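Local coordinates for putative XRE-family transcriptional regulator (Rhodococcus sp., PDB 2OFY), which probably binds DNA as a transcriptional regulator of the XRE family, through a helix-turn-helix domain, at residues A8-L11 with E12-Q15; I39-E42 with T43-I47. All coordinates share one frame; numbering follows the deposited sequence. Where two conformers were deposited one is given.

Interaction 1. Residues A8-L11 with E12-Q15; sequences AEEL and ERGQ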
loop_
_atom_site.group_PDB
_atom_site.type_symbol
_atom_site.label_atom_id
_atom_site.label_comp_id
_atom_site.label_asym_id
_atom_site.label_seq_id
_atom_site.Cartn_x
_atom_site.Cartn_y
_atom_site.Cartn_z
ATOM N N ALA A 8 11.813 6.291 -13.071
ATOM C CA ALA A 8 12.038 4.948 -13.598
ATOM C C ALA A 8 11.727 3.906 -12.495
ATOM O O ALA A 8 11.037 2.910 -12.719
ATOM C CB ALA A 8 13.466 4.802 -14.105
ATOM N N GLU A 9 12.203 4.193 -11.289
ATOM C CA GLU A 9 11.998 3.284 -10.144
ATOM C C GLU A 9 10.515 3.061 -9.789
ATOM O O GLU A 9 10.077 1.917 -9.522
ATOM C CB GLU A 9 12.834 3.797 -8.955
ATOM C CG GLU A 9 14.342 3.827 -9.251
ATOM C CD GLU A 9 14.800 4.733 -10.443
ATOM O OE1 GLU A 9 14.618 6.000 -10.446
ATOM O OE2 GLU A 9 15.386 4.153 -11.396
ATOM N N GLU A 10 9.717 4.121 -9.801
ATOM C CA GLU A 10 8.289 3.992 -9.561
ATOM C C GLU A 10 7.551 3.136 -10.599
ATOM O O GLU A 10 6.737 2.274 -10.276
ATOM C CB GLU A 10 7.641 5.349 -9.457
ATOM C CG GLU A 10 8.074 6.076 -8.156
ATOM C CD GLU A 10 7.859 7.551 -8.192
ATOM O OE1 GLU A 10 7.645 8.103 -9.292
ATOM O OE2 GLU A 10 7.912 8.178 -7.104
ATOM N N LEU A 11 7.837 3.408 -11.869
ATOM C CA LEU A 11 7.184 2.627 -12.928
ATOM C C LEU A 11 7.557 1.170 -12.814
ATOM O O LEU A 11 6.686 0.259 -12.906
ATOM C CB LEU A 11 7.600 3.216 -14.277
ATOM C CG LEU A 11 7.159 2.417 -15.519
ATOM C CD1 LEU A 11 5.626 2.295 -15.487
ATOM C CD2 LEU A 11 7.677 3.018 -16.833
ATOM N N GLU A 12 8.849 0.925 -12.604
ATOM C CA GLU A 12 9.310 -0.457 -12.507
ATOM C C GLU A 12 8.682 -1.174 -11.294
ATOM O O GLU A 12 8.287 -2.339 -11.418
ATOM C CB GLU A 12 10.830 -0.489 -12.447
ATOM C CG GLU A 12 11.413 -1.867 -12.646
ATOM C CD GLU A 12 12.935 -1.840 -12.669
ATOM O OE1 GLU A 12 13.568 -1.083 -11.889
ATOM O OE2 GLU A 12 13.494 -2.558 -13.507
ATOM N N ARG A 13 8.576 -0.505 -10.140
ATOM C CA ARG A 13 7.896 -1.138 -8.984
ATOM C C ARG A 13 6.445 -1.502 -9.264
ATOM O O ARG A 13 5.950 -2.566 -8.863
ATOM C CB ARG A 13 7.886 -0.193 -7.774
ATOM C CG ARG A 13 9.210 0.058 -7.156
ATOM C CD ARG A 13 8.957 0.711 -5.782
ATOM N NE ARG A 13 10.196 1.230 -5.239
ATOM C CZ ARG A 13 10.555 2.506 -5.283
ATOM N NH1 ARG A 13 9.760 3.426 -5.832
ATOM N NH2 ARG A 13 11.718 2.862 -4.785
ATOM N N GLY A 14 5.744 -0.587 -9.929
ATOM C CA GLY A 14 4.340 -0.803 -10.324
ATOM C C GLY A 14 4.258 -2.019 -11.222
ATOM O O GLY A 14 3.380 -2.865 -11.085
ATOM N N GLN A 15 5.150 -2.085 -12.217
ATOM C CA GLN A 15 5.175 -3.244 -13.150
ATOM C C GLN A 15 5.478 -4.557 -12.436
ATOM O O GLN A 15 4.794 -5.562 -12.676
ATOM C CB GLN A 15 6.200 -2.961 -14.245
ATOM C CG GLN A 15 5.539 -1.894 -15.160
ATOM C CD GLN A 15 6.488 -1.333 -16.193
ATOM O OE1 GLN A 15 7.730 -1.504 -16.087
ATOM N NE2 GLN A 15 5.911 -0.665 -17.228
#

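Interaction 2. Residues I39-E42 with T43-I47; sequences ISVE and TLRKI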
loop_
_atom_site.group_PDB
_atom_site.type_symbol
_atom_site.label_atom_id
_atom_site.label_comp_id
_atom_site.label_asym_id
_atom_site.label_seq_id
_atom_site.Cartn_x
_atom_site.Cartn_y
_atom_site.Cartn_z
ATOM N N ILE A 39 -13.410 -4.491 -6.770
ATOM C CA ILE A 39 -12.907 -3.533 -7.753
ATOM C C ILE A 39 -13.394 -3.865 -9.154
ATOM O O ILE A 39 -14.032 -4.917 -9.358
ATOM C CB ILE A 39 -11.367 -3.479 -7.731
ATOM C CG1 ILE A 39 -10.746 -4.830 -8.147
ATOM C CG2 ILE A 39 -10.850 -2.984 -6.338
ATOM C CD1 ILE A 39 -9.174 -4.751 -8.406
ATOM N N SER A 40 -13.119 -2.999 -10.130
ATOM C CA SER A 40 -13.514 -3.339 -11.495
ATOM C C SER A 40 -12.469 -4.213 -12.168
ATOM O O SER A 40 -11.287 -4.188 -11.790
ATOM C CB SER A 40 -13.687 -2.090 -12.340
ATOM O OG SER A 40 -12.465 -1.378 -12.399
ATOM N N VAL A 41 -12.905 -4.920 -13.215
ATOM C CA VAL A 41 -11.924 -5.702 -14.017
ATOM C C VAL A 41 -10.937 -4.718 -14.675
ATOM O O VAL A 41 -9.715 -5.002 -14.737
ATOM C CB VAL A 41 -12.605 -6.581 -15.064
ATOM C CG1 VAL A 41 -11.647 -6.934 -16.219
ATOM C CG2 VAL A 41 -13.152 -7.825 -14.404
ATOM N N GLU A 42 -11.457 -3.568 -15.124
ATOM C CA GLU A 42 -10.562 -2.554 -15.662
ATOM C C GLU A 42 -9.453 -2.161 -14.691
ATOM O O GLU A 42 -8.295 -2.095 -15.080
ATOM C CB GLU A 42 -11.287 -1.309 -16.248
ATOM C CG GLU A 42 -11.415 -1.465 -17.784
ATOM C CD GLU A 42 -10.254 -2.288 -18.397
ATOM O OE1 GLU A 42 -10.528 -3.260 -19.160
ATOM O OE2 GLU A 42 -9.066 -2.006 -18.054
ATOM N N THR A 43 -9.796 -1.941 -13.430
ATOM C CA THR A 43 -8.778 -1.624 -12.429
ATOM C C THR A 43 -7.763 -2.770 -12.258
ATOM O O THR A 43 -6.539 -2.520 -12.264
ATOM C CB THR A 43 -9.455 -1.110 -11.113
ATOM O OG1 THR A 43 -10.121 0.128 -11.386
ATOM C CG2 THR A 43 -8.441 -1.010 -9.977
ATOM N N LEU A 44 -8.255 -4.010 -12.166
ATOM C CA LEU A 44 -7.362 -5.171 -11.941
ATOM C C LEU A 44 -6.427 -5.311 -13.149
ATOM O O LEU A 44 -5.226 -5.493 -12.970
ATOM C CB LEU A 44 -8.192 -6.429 -11.783
ATOM C CG LEU A 44 -7.323 -7.651 -11.473
ATOM C CD1 LEU A 44 -6.395 -7.408 -10.291
ATOM C CD2 LEU A 44 -8.252 -8.866 -11.284
ATOM N N ARG A 45 -6.973 -5.158 -14.356
ATOM C CA ARG A 45 -6.165 -5.201 -15.573
ATOM C C ARG A 45 -5.031 -4.181 -15.541
ATOM O O ARG A 45 -3.897 -4.483 -15.879
ATOM C CB ARG A 45 -7.041 -4.952 -16.812
ATOM C CG ARG A 45 -6.268 -5.097 -18.124
ATOM C CD ARG A 45 -7.132 -4.806 -19.347
ATOM N NE ARG A 45 -8.479 -5.370 -19.248
ATOM C CZ ARG A 45 -8.813 -6.638 -19.491
ATOM N NH1 ARG A 45 -7.899 -7.535 -19.857
ATOM N NH2 ARG A 45 -10.084 -7.008 -19.376
ATOM N N LYS A 46 -5.392 -2.935 -15.215
ATOM C CA LYS A 46 -4.411 -1.888 -15.155
ATOM C C LYS A 46 -3.412 -2.177 -14.067
ATOM O O LYS A 46 -2.217 -1.956 -14.266
ATOM C CB LYS A 46 -5.123 -0.570 -14.885
ATOM C CG LYS A 46 -5.809 -0.060 -16.170
ATOM C CD LYS A 46 -6.589 1.240 -15.844
ATOM C CE LYS A 46 -7.291 1.714 -17.122
ATOM N NZ LYS A 46 -8.353 2.735 -16.880
ATOM N N ILE A 47 -3.872 -2.676 -12.915
ATOM C CA ILE A 47 -2.869 -3.017 -11.848
ATOM C C ILE A 47 -1.910 -4.120 -12.369
ATOM O O ILE A 47 -0.695 -4.015 -12.247
ATOM C CB ILE A 47 -3.555 -3.471 -10.542
ATOM C CG1 ILE A 47 -4.207 -2.233 -9.872
ATOM C CG2 ILE A 47 -2.504 -4.160 -9.625
ATOM C CD1 ILE A 47 -5.286 -2.706 -8.875
HETATM O O HOH W 1 -12.118 -0.324 -9.389
#

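Interaction 1. Residues A8-L11 with E12-Q15
Four backbone hydrogen bonds join Ala8-Leu11 to the next turn of helix 8-25, each amide reaching back four residues: Glu12 N to Ala8 O, Arg13 N to Glu9 O, Gly14 N to Glu10 O and Gln15 N to Leu11 O. All are close to straight, and Gln15 N lies 2.9 Å from Leu11 O.

The side-chain contacts run mostly through carbon. Arg13 lies back along the helix toward its N-terminus: CG sits anti to the carbonyl carbon (chi1 -69°) and the chain stays extended as far as NE, which brings the guanidinium back beside Glu9 and Glu10. Arg13 CG rests 3.1 Å from Glu9 O, and the same carbonyl oxygen lies over one face of the guanidinium. Glu10 CG meets the edge of that group, 3.9 Å from Arg13 NH1. On another side of the helix Leu11 and Gln15 cross at a slant, Leu11 CD1 touching the amide nitrogen Gln15 NE2 at 3.4 Å.

Opposite charges come near each other without pairing. Glu10 OE2 stays 5.3 Å from Arg13 NH1, and the two planar groups are turned 59° apart. Each has a partner elsewhere: Glu10 OE1 accepts from Thr7 N, and Arg13 NH2 donates to Thr79 O, while the arginine also packs on Val78 and Phe80 and on Phe58 of the second subunit. With an alanine in place of Arg13, Thr79 O would probably lose this donor and the packing against both the C-terminal segment and the neighbouring subunit would be weakened.

The attraction between Glu10 and Arg13 is therefore probably diffuse, and the direct polar links between these two turns are those of the backbone.

Interaction 2. Residues I39-E42 with T43-I47
Ile39, just ahead of helix 41-48, turns CD1 onto the helix's first turn, 3.9 Å from Leu44 CB, with Thr43 CG2 and Ile47 CD1 a little farther off. The same side chain also packs on Thr59 and Val63 of helix 57-66.

Ser40 is the N-cap. With its hydroxyl held between the backbone N and the carbonyl carbon (chi1 60°), Ser40 OG faces the first turn and accepts from Thr43 N at 2.9 Å, satisfying an amide there. Ser40 O takes Leu44 N, and a water accepting from Ser40 N also hydrogen-bonds to Thr43 OG1.

Val41 O receives Arg45 N in a nearly straight bond, while the valine side chain packs on Val31 and Ala34 of helix 30-37.

Glu42 bends at chi2 (-30°) to carry its carboxylate alongside Arg45. In the conformer given for the arginine, Arg45 NE donates to Glu42 OE1 at 2.9 Å, a salt bridge that uses the syn side of the oxygen and the edge of the guanidinium, with the two planes 28° apart. Glu42 O accepts Lys46 N, and the CG of that lysine rests against the same oxygen.

Helix 41-48 follows helix 30-37 and packs on it through Val41 and Leu44, within the helix-turn-helix family region; this is consistent with the second helix of that motif, which in XRE-type regulators usually serves for DNA recognition.

Overall arrangement
Each contact is local to one helix, but the helices differ: interaction 1 joins the first turns of helix 8-25, whereas interaction 2 joins the lead-in and N-cap of helix 41-48 to that helix's first turns. Their centres lie about 18 Å apart, and the two do not touch. Interaction 1 is a surface contact without a buried residue, tied through its arginine to the C-terminal segment and the second subunit. Interaction 2 is partly buried, its aliphatic side set among helices 30-37 and 57-66 within the helix-turn-helix region. The chemistry follows: side-chain hydrogen bonding caps and braces 39-47 internally, whereas the polar ends of Glu10 and Arg13 find their strongest partners outside 8-15.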